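Local coordinates for Lmo2470 protein (Listeria monocytogenes EGD-e, PDB 5HL3) that interacts with the host protein afadin and facilitates crossing of the basement membrane, as a calcium-binding leucine-rich-repeat protein of the internalin family, at residues 285-290 and 322-327; 337-342 and 351-356. One frame throughout, in Å; residues are numbered along the deposited sequence. Where two conformers were deposited one is given.

In the fold
Both contacts belong to the C-terminal domain, which follows the leucine-rich-repeat array, and both draw on the same mixed sheet. Contact 1 sets helix 285-292 against the start of strand 323-326 by packing of side chains, with the Phe288 ring also against backbone atoms, and no hydrogen bond between its segments. Contact 2 is an antiparallel hairpin pairing, with a full backbone ladder and more than twice the buried surface. Each joins a mostly buried apolar side to a hydrated calcium ion: contact 1 supplies a single asparagine ligand at a turn, contact 2 three side chains on one sheet face. They meet in the core, where Ile286 and Met290 pack on Tyr342 and Val326 on Val340.

Contact 1: 285-290 and 322-327; sequences PIYFQM and NTITVD. With CA (calcium ion), chain G.
Asn322, its amide stacked on the ring of Phe288, gives its OD1 to a calcium ion at 2.3 Å. Four waters, the backbone O of Glu319 and one further atom from outside the two segments also bind that ion, so the metal and the aromatic ring hold the same short side chain. The site sits at a G1 beta bulge, in which Asn322 and Thr323 both face Asn318 at the turn from strand 310-318 into strand 323-326; Asn322 takes the left-handed backbone conformation (phi 52°) usual for the first position of this bulge. The sheet belongs to a domain whose family is grouped with the E-set, immunoglobulin-like folds.

Phe288 projects from the helix toward this turn, its CG anti to the carbonyl carbon and beside the backbone N (chi1 -63°); CG of Asn322 is placed likewise. The ring plane and the Asn322 amide plane are only 4° apart, and the two side chains run antiparallel alongside one another, amide over ring. Asn322 CB lies over the ring face, 3.8 Å from the Phe288 centroid, in a CH-pi contact. On the outer part of the ring, Phe288 CE2 comes within 3.3 Å of the Asn322 backbone C, and Thr323 O lies at the ring edge, in plane.

The opposite face of Phe288 is covered by its own neighbour: Tyr287 CD2 stands 3.6 Å above the plane, over the ring centre. Thr323 turns away, and its OG1 is hydrogen-bonded to Asn318 ND2. Ile324 adds looser apolar contacts, CG1 to Phe288 CZ and CD1 to Tyr287 CD2, each 4.3 Å.

Contact 2: 337-342 and 351-356; sequences KLDVSY and VCSYDW. With CA (calcium ion), chain H.
Leu338 lies across the face of Trp356, its CB 3.6 Å from the centroid of the six-membered ring and 8° off the normal. CG of Trp356 sits between the backbone N and the carbonyl carbon (chi1 73°), and the indole reaches the partner strand from there; Val340 CG2 meets the rim at Trp356 CH2, 3.7 Å away and near the ring plane. Tyr342 CG takes a similar position, and the ring lies over Cys352: CB is over the face, 3.5 Å from the Tyr342 centroid, while SG stands obliquely. Tyr342 OH is buried without a polar partner. These side chains share one face of an antiparallel beta hairpin, in which Leu338-Trp356, Val340-Tyr354 and Tyr342-Cys352 are hydrogen-bonded pairs, two bonds each.

The non-hydrogen-bonded pairs Asp339-Asp355 and Ser341-Ser353 turn to the other face. There a calcium ion is held by Asp339 OD2 (2.5 Å), Ser353 OG (2.4 Å) and Asp355 OD1 (2.3 Å), with four waters completing seven ligands. CG of Asp339 is anti to the backbone N (chi1 166°), and from it OD2 reaches the ion beside the partner strand. Asp339 OD1 accepts a hydrogen bond from Ser341 OG at 2.8 Å on the syn lone pair, which helps fix the carboxylate's rotation.

Contact 1: 285-290 and 322-327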
ATOM      1  N   PRO A 285      -0.561 -16.635  22.858  1.00 13.32           N
ATOM      2  CA  PRO A 285      -0.119 -17.596  21.862  1.00 13.48           C
ATOM      3  C   PRO A 285       1.007 -17.089  20.965  1.00 13.14           C
ATOM      4  O   PRO A 285       1.921 -17.848  20.641  1.00 13.41           O
ATOM      5  CB  PRO A 285      -1.402 -17.934  21.100  1.00 13.54           C
ATOM      6  CG  PRO A 285      -2.487 -17.753  22.136  1.00 13.73           C
ATOM      7  CD  PRO A 285      -2.042 -16.517  22.888  1.00 13.34           C
ATOM      8  N   ILE A 286       0.951 -15.822  20.591  1.00 12.64           N
ATOM      9  CA  ILE A 286       1.976 -15.240  19.721  1.00 12.37           C
ATOM     10  C   ILE A 286       3.371 -15.341  20.306  1.00 12.62           C
ATOM     11  O   ILE A 286       4.344 -15.586  19.558  1.00 12.69           O
ATOM     12  CB  ILE A 286       1.617 -13.785  19.319  1.00 11.92           C
ATOM     13  CG1 ILE A 286       2.638 -13.236  18.304  1.00 11.75           C
ATOM     14  CG2 ILE A 286       1.492 -12.864  20.545  1.00 11.91           C
ATOM     15  CD1 ILE A 286       2.245 -11.907  17.682  1.00 11.43           C
ATOM     16  N   TYR A 287       3.523 -15.188  21.619  1.00 12.84           N
ATOM     17  CA  TYR A 287       4.848 -15.312  22.224  1.00 13.22           C
ATOM     18  C   TYR A 287       5.404 -16.698  21.944  1.00 13.69           C
ATOM     19  O   TYR A 287       6.576 -16.850  21.526  1.00 13.91           O
ATOM     20  CB  TYR A 287       4.838 -15.026  23.762  1.00 13.52           C
ATOM     21  CG  TYR A 287       6.125 -15.511  24.399  1.00 14.12           C
ATOM     22  CD1 TYR A 287       7.321 -14.792  24.227  1.00 14.20           C
ATOM     23  CD2 TYR A 287       6.197 -16.754  25.018  1.00 14.71           C
ATOM     24  CE1 TYR A 287       8.517 -15.268  24.715  1.00 14.86           C
ATOM     25  CE2 TYR A 287       7.411 -17.253  25.484  1.00 15.37           C
ATOM     26  CZ  TYR A 287       8.560 -16.499  25.339  1.00 15.44           C
ATOM     27  OH  TYR A 287       9.766 -17.005  25.829  1.00 16.22           O
ATOM     28  N   PHE A 288       4.605 -17.726  22.236  1.00 13.98           N
ATOM     29  CA  PHE A 288       5.063 -19.103  22.060  1.00 14.60           C
ATOM     30  C   PHE A 288       5.357 -19.463  20.607  1.00 14.51           C
ATOM     31  O   PHE A 288       6.317 -20.171  20.336  1.00 14.99           O
ATOM     32  CB  PHE A 288       4.106 -20.075  22.753  1.00 15.07           C
ATOM     33  CG  PHE A 288       4.071 -19.859  24.239  1.00 15.33           C
ATOM     34  CD1 PHE A 288       5.097 -20.315  25.043  1.00 15.97           C
ATOM     35  CD2 PHE A 288       3.073 -19.082  24.809  1.00 14.98           C
ATOM     36  CE1 PHE A 288       5.099 -20.071  26.411  1.00 16.28           C
ATOM     37  CE2 PHE A 288       3.097 -18.787  26.153  1.00 15.25           C
ATOM     38  CZ  PHE A 288       4.103 -19.291  26.948  1.00 15.89           C
ATOM     39  N   GLN A 289       4.574 -18.927  19.683  1.00 13.98           N
ATOM     40  CA  GLN A 289       4.827 -19.122  18.256  1.00 13.88           C
ATOM     41  C   GLN A 289       6.138 -18.469  17.833  1.00 13.76           C
ATOM     42  O   GLN A 289       6.948 -19.091  17.105  1.00 14.10           O
ATOM     43  CB  GLN A 289       3.681 -18.557  17.437  1.00 13.40           C
ATOM     44  CG  GLN A 289       2.393 -19.342  17.540  1.00 13.67           C
ATOM     45  CD  GLN A 289       1.251 -18.626  16.835  1.00 13.26           C
ATOM     46  OE1 GLN A 289       0.914 -17.479  17.183  1.00 12.81           O
ATOM     47  NE2 GLN A 289       0.664 -19.281  15.856  1.00 13.51           N
HETATM   48  N   MSE A 290       6.349 -17.223  18.258  1.00 13.38           N
HETATM   49  CA  MSE A 290       7.580 -16.508  17.910  1.00 13.36           C
HETATM   50  C   MSE A 290       8.786 -17.184  18.523  1.00 14.02           C
HETATM   51  O   MSE A 290       9.843 -17.292  17.901  1.00 14.29           O
HETATM   52  CB  MSE A 290       7.486 -15.016  18.298  1.00 12.97           C
HETATM   53  CG  MSE A 290       6.484 -14.326  17.375  1.00 12.56           C
HETATM   54 SE   MSE A 290       6.223 -12.417  17.719  1.00 12.66          SE
HETATM   55  CE  MSE A 290       8.047 -11.743  17.400  1.00 12.89           C
ATOM     56  N   ASN A 322       2.152 -23.311  28.247  1.00 21.84           N
ATOM     57  CA  ASN A 322       2.135 -22.128  27.394  1.00 19.94           C
ATOM     58  C   ASN A 322       1.373 -20.952  28.017  1.00 18.37           C
ATOM     59  O   ASN A 322       0.414 -20.433  27.454  1.00 17.65           O
ATOM     60  CB  ASN A 322       1.605 -22.442  25.976  1.00 20.02           C
ATOM     61  CG  ASN A 322       2.608 -23.215  25.125  1.00 20.93           C
ATOM     62  OD1 ASN A 322       3.578 -23.776  25.624  1.00 22.04           O
ATOM     63  ND2 ASN A 322       2.372 -23.222  23.825  1.00 21.11           N
ATOM     64  N   THR A 323       1.812 -20.553  29.202  1.00 17.90           N
ATOM     65  CA  THR A 323       1.223 -19.374  29.854  1.00 17.13           C
ATOM     66  C   THR A 323       2.380 -18.558  30.424  1.00 16.79           C
ATOM     67  O   THR A 323       3.533 -19.003  30.452  1.00 17.05           O
ATOM     68  CB  THR A 323       0.252 -19.742  31.000  1.00 17.75           C
ATOM     69  OG1 THR A 323       0.951 -20.457  31.995  1.00 18.63           O
ATOM     70  CG2 THR A 323      -0.931 -20.600  30.529  1.00 17.99           C
ATOM     71  N   ILE A 324       2.056 -17.342  30.859  1.00 16.20           N
ATOM     72  CA  ILE A 324       3.007 -16.423  31.468  1.00 16.28           C
ATOM     73  C   ILE A 324       2.389 -15.932  32.768  1.00 16.59           C
ATOM     74  O   ILE A 324       1.218 -15.558  32.783  1.00 16.30           O
ATOM     75  CB  ILE A 324       3.334 -15.234  30.546  1.00 15.58           C
ATOM     76  CG1 ILE A 324       3.988 -15.725  29.258  1.00 15.34           C
ATOM     77  CG2 ILE A 324       4.224 -14.223  31.258  1.00 15.82           C
ATOM     78  CD1 ILE A 324       4.144 -14.659  28.183  1.00 14.67           C
ATOM     79  N   THR A 325       3.169 -15.915  33.849  1.00 17.25           N
ATOM     80  CA  THR A 325       2.653 -15.486  35.156  1.00 17.67           C
ATOM     81  C   THR A 325       3.367 -14.238  35.631  1.00 17.75           C
ATOM     82  O   THR A 325       4.594 -14.196  35.627  1.00 18.06           O
ATOM     83  CB  THR A 325       2.795 -16.604  36.207  1.00 18.62           C
ATOM     84  OG1 THR A 325       1.990 -17.720  35.790  1.00 18.66           O
ATOM     85  CG2 THR A 325       2.344 -16.145  37.565  1.00 19.13           C
ATOM     86  N   VAL A 326       2.597 -13.214  35.997  1.00 17.54           N
ATOM     87  CA  VAL A 326       3.127 -11.987  36.571  1.00 17.79           C
ATOM     88  C   VAL A 326       2.823 -12.005  38.055  1.00 18.66           C
ATOM     89  O   VAL A 326       1.699 -12.282  38.472  1.00 18.60           O
ATOM     90  CB  VAL A 326       2.504 -10.755  35.908  1.00 17.18           C
ATOM     91  CG1 VAL A 326       3.097  -9.470  36.482  1.00 17.60           C
ATOM     92  CG2 VAL A 326       2.719 -10.822  34.423  1.00 16.50           C
ATOM     93  N   ASP A 327       3.851 -11.777  38.858  1.00 19.57           N
ATOM     94  CA  ASP A 327       3.686 -11.833  40.302  1.00 20.70           C
ATOM     95  C   ASP A 327       3.094 -10.537  40.848  1.00 20.85           C
ATOM     96  O   ASP A 327       3.820  -9.619  41.233  1.00 21.49           O
ATOM     97  CB  ASP A 327       4.999 -12.161  40.998  1.00 21.82           C
ATOM     98  CG  ASP A 327       4.831 -12.355  42.483  1.00 23.00           C
ATOM     99  OD1 ASP A 327       3.690 -12.274  42.984  1.00 22.99           O
ATOM    100  OD2 ASP A 327       5.840 -12.610  43.169  1.00 24.38           O
TER
HETATM  101 CA    CA G 406       5.540 -24.913  25.202  1.00 29.21          CA
HETATM  102  O   HOH W   1       4.046 -26.643  25.363  1.00 36.00           O
HETATM  103  O   HOH W   2       6.239 -26.481  23.168  1.00 43.45           O
HETATM  104  O   HOH W   3       7.379 -26.444  25.798  1.00 39.47           O
HETATM  105  O   HOH W   4       5.804 -23.591  23.320  1.00 35.35           O

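Contact 2: 337-342 and 351-356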
ATOM      1  N   LYS A 337      -3.384  -1.507  35.660  1.00 18.00           N
ATOM      2  CA  LYS A 337      -3.061  -1.687  34.235  1.00 17.43           C
ATOM      3  C   LYS A 337      -1.752  -2.476  34.181  1.00 16.80           C
ATOM      4  O   LYS A 337      -0.722  -1.981  34.652  1.00 17.17           O
ATOM      5  CB  LYS A 337      -2.861  -0.357  33.554  1.00 18.42           C
ATOM      6  CG  LYS A 337      -4.097   0.518  33.501  1.00 19.77           C
ATOM      7  CD  LYS A 337      -3.936   1.672  32.514  1.00 21.11           C
ATOM      8  CE  LYS A 337      -2.906   2.694  32.976  1.00 22.75           C
ATOM      9  NZ  LYS A 337      -3.100   3.219  34.342  1.00 24.19           N
ATOM     10  N   LEU A 338      -1.816  -3.693  33.658  0.70 16.00           N
ATOM     11  CA  LEU A 338      -0.646  -4.589  33.539  0.70 15.78           C
ATOM     12  C   LEU A 338      -0.148  -4.631  32.099  0.70 15.18           C
ATOM     13  O   LEU A 338      -0.911  -4.435  31.159  0.70 14.74           O
ATOM     14  CB  LEU A 338      -0.976  -6.017  34.002  0.70 15.75           C
ATOM     15  CG  LEU A 338      -0.778  -6.314  35.492  0.70 16.48           C
ATOM     16  CD1 LEU A 338      -1.558  -5.376  36.392  0.70 16.97           C
ATOM     17  CD2 LEU A 338      -1.077  -7.773  35.847  0.70 16.54           C
ATOM     18  N   ASP A 339       1.147  -4.898  31.952  1.00 15.23           N
ATOM     19  CA  ASP A 339       1.814  -5.025  30.646  1.00 14.97           C
ATOM     20  C   ASP A 339       2.816  -6.144  30.706  1.00 14.82           C
ATOM     21  O   ASP A 339       3.560  -6.242  31.685  1.00 15.39           O
ATOM     22  CB  ASP A 339       2.530  -3.735  30.282  1.00 15.72           C
ATOM     23  CG  ASP A 339       3.502  -3.899  29.134  1.00 16.17           C
ATOM     24  OD1 ASP A 339       4.506  -4.642  29.228  1.00 17.03           O
ATOM     25  OD2 ASP A 339       3.320  -3.215  28.159  1.00 16.81           O
ATOM     26  N   VAL A 340       2.790  -7.030  29.708  1.00 14.32           N
ATOM     27  CA  VAL A 340       3.859  -8.001  29.491  1.00 14.40           C
ATOM     28  C   VAL A 340       4.474  -7.672  28.133  1.00 14.05           C
ATOM     29  O   VAL A 340       3.764  -7.507  27.127  1.00 13.55           O
ATOM     30  CB  VAL A 340       3.357  -9.454  29.523  1.00 14.29           C
ATOM     31  CG1 VAL A 340       4.347 -10.434  28.890  1.00 14.31           C
ATOM     32  CG2 VAL A 340       3.137  -9.883  30.947  1.00 14.84           C
ATOM     33  N   SER A 341       5.792  -7.573  28.127  1.00 14.41           N
ATOM     34  CA  SER A 341       6.538  -7.228  26.919  1.00 14.23           C
ATOM     35  C   SER A 341       7.643  -8.242  26.669  1.00 14.44           C
ATOM     36  O   SER A 341       8.233  -8.779  27.611  1.00 14.98           O
ATOM     37  CB  SER A 341       7.108  -5.821  27.037  1.00 14.63           C
ATOM     38  OG  SER A 341       6.057  -4.836  26.952  1.00 14.43           O
ATOM     39  N   TYR A 342       7.939  -8.477  25.396  1.00 14.10           N
ATOM     40  CA  TYR A 342       9.015  -9.371  25.012  1.00 14.36           C
ATOM     41  C   TYR A 342       9.568  -8.909  23.660  1.00 14.16           C
ATOM     42  O   TYR A 342       9.060  -7.971  23.025  1.00 13.82           O
ATOM     43  CB  TYR A 342       8.531 -10.827  24.993  1.00 14.21           C
ATOM     44  CG  TYR A 342       7.556 -11.141  23.904  1.00 13.57           C
ATOM     45  CD1 TYR A 342       6.163 -10.971  24.083  1.00 13.21           C
ATOM     46  CD2 TYR A 342       8.011 -11.559  22.647  1.00 13.41           C
ATOM     47  CE1 TYR A 342       5.293 -11.251  23.063  1.00 12.74           C
ATOM     48  CE2 TYR A 342       7.130 -11.846  21.640  1.00 12.93           C
ATOM     49  CZ  TYR A 342       5.775 -11.658  21.831  1.00 12.60           C
ATOM     50  OH  TYR A 342       4.893 -11.918  20.812  1.00 12.23           O
ATOM     51  N   VAL A 351       9.448  -3.830  19.913  1.00 13.87           N
ATOM     52  CA  VAL A 351       8.974  -4.559  21.089  1.00 13.77           C
ATOM     53  C   VAL A 351       7.615  -5.170  20.779  1.00 13.11           C
ATOM     54  O   VAL A 351       6.873  -4.655  19.957  1.00 12.83           O
ATOM     55  CB  VAL A 351       8.878  -3.648  22.351  1.00 14.26           C
ATOM     56  CG1 VAL A 351       7.816  -2.591  22.191  1.00 14.14           C
ATOM     57  CG2 VAL A 351       8.631  -4.461  23.610  1.00 14.32           C
ATOM     58  N   CYS A 352       7.315  -6.288  21.446  1.00 12.99           N
ATOM     59  CA  CYS A 352       5.993  -6.895  21.457  1.00 12.55           C
ATOM     60  C   CYS A 352       5.412  -6.667  22.848  1.00 12.75           C
ATOM     61  O   CYS A 352       6.003  -7.104  23.827  1.00 13.11           O
ATOM     62  CB  CYS A 352       6.054  -8.376  21.099  1.00 12.38           C
ATOM     63  SG  CYS A 352       6.508  -8.705  19.374  1.00 12.16           S
ATOM     64  N   SER A 353       4.292  -5.947  22.947  1.00 12.62           N
ATOM     65  CA  SER A 353       3.771  -5.501  24.252  1.00 12.91           C
ATOM     66  C   SER A 353       2.273  -5.672  24.338  1.00 12.65           C
ATOM     67  O   SER A 353       1.544  -5.262  23.445  1.00 12.41           O
ATOM     68  CB  SER A 353       4.105  -4.013  24.427  1.00 13.31           C
ATOM     69  OG  SER A 353       3.500  -3.470  25.602  1.00 13.65           O
ATOM     70  N   TYR A 354       1.824  -6.309  25.417  1.00 12.80           N
ATOM     71  CA  TYR A 354       0.422  -6.681  25.625  1.00 12.68           C
ATOM     72  C   TYR A 354      -0.062  -6.161  26.959  1.00 13.11           C
ATOM     73  O   TYR A 354       0.540  -6.448  27.985  1.00 13.50           O
ATOM     74  CB  TYR A 354       0.253  -8.206  25.502  1.00 12.54           C
ATOM     75  CG  TYR A 354       0.525  -8.634  24.082  1.00 12.19           C
ATOM     76  CD1 TYR A 354       1.822  -8.853  23.632  1.00 12.19           C
ATOM     77  CD2 TYR A 354      -0.510  -8.664  23.159  1.00 11.95           C
ATOM     78  CE1 TYR A 354       2.058  -9.145  22.298  1.00 11.92           C
ATOM     79  CE2 TYR A 354      -0.276  -8.988  21.831  1.00 11.70           C
ATOM     80  CZ  TYR A 354       1.004  -9.191  21.408  1.00 11.67           C
ATOM     81  OH  TYR A 354       1.272  -9.448  20.058  1.00 11.47           O
ATOM     82  N   ASP A 355      -1.209  -5.497  26.937  1.00 13.54           N
ATOM     83  CA  ASP A 355      -1.768  -4.834  28.104  1.00 14.42           C
ATOM     84  C   ASP A 355      -3.068  -5.486  28.541  1.00 13.83           C
ATOM     85  O   ASP A 355      -3.819  -5.974  27.695  1.00 13.31           O
ATOM     86  CB  ASP A 355      -2.127  -3.398  27.740  1.00 15.98           C
ATOM     87  CG  ASP A 355      -0.973  -2.593  27.255  1.00 17.85           C
ATOM     88  OD1 ASP A 355       0.192  -3.011  27.357  1.00 20.67           O
ATOM     89  OD2 ASP A 355      -1.268  -1.495  26.770  1.00 21.97           O
ATOM     90  N   TRP A 356      -3.398  -5.388  29.828  1.00 14.03           N
ATOM     91  CA  TRP A 356      -4.730  -5.806  30.301  1.00 14.22           C
ATOM     92  C   TRP A 356      -4.997  -5.167  31.635  1.00 14.80           C
ATOM     93  O   TRP A 356      -4.085  -4.718  32.317  1.00 15.08           O
ATOM     94  CB  TRP A 356      -4.892  -7.343  30.342  1.00 14.13           C
ATOM     95  CG  TRP A 356      -4.157  -8.067  31.447  1.00 14.45           C
ATOM     96  CD1 TRP A 356      -4.711  -8.588  32.581  1.00 14.93           C
ATOM     97  CD2 TRP A 356      -2.757  -8.415  31.498  1.00 14.43           C
ATOM     98  NE1 TRP A 356      -3.755  -9.209  33.342  1.00 15.21           N
ATOM     99  CE2 TRP A 356      -2.551  -9.110  32.698  1.00 14.92           C
ATOM    100  CE3 TRP A 356      -1.667  -8.184  30.665  1.00 14.12           C
ATOM    101  CZ2 TRP A 356      -1.310  -9.576  33.083  1.00 15.15           C
ATOM    102  CZ3 TRP A 356      -0.424  -8.669  31.057  1.00 14.34           C
ATOM    103  CH2 TRP A 356      -0.262  -9.334  32.266  1.00 14.86           C
TER
HETATM  104 CA    CA H 407       2.026  -1.827  26.507  1.00 20.20          CA
HETATM  105  O   HOH W   5       1.123  -2.417  24.269  1.00 20.49           O
HETATM  106  O   HOH W   6       0.776   0.127  25.857  1.00 29.21           O
HETATM  107  O   HOH W   7       3.825  -0.529  25.886  1.00 32.20           O
HETATM  108  O   HOH W   8       1.974  -0.358  28.443  1.00 28.74           O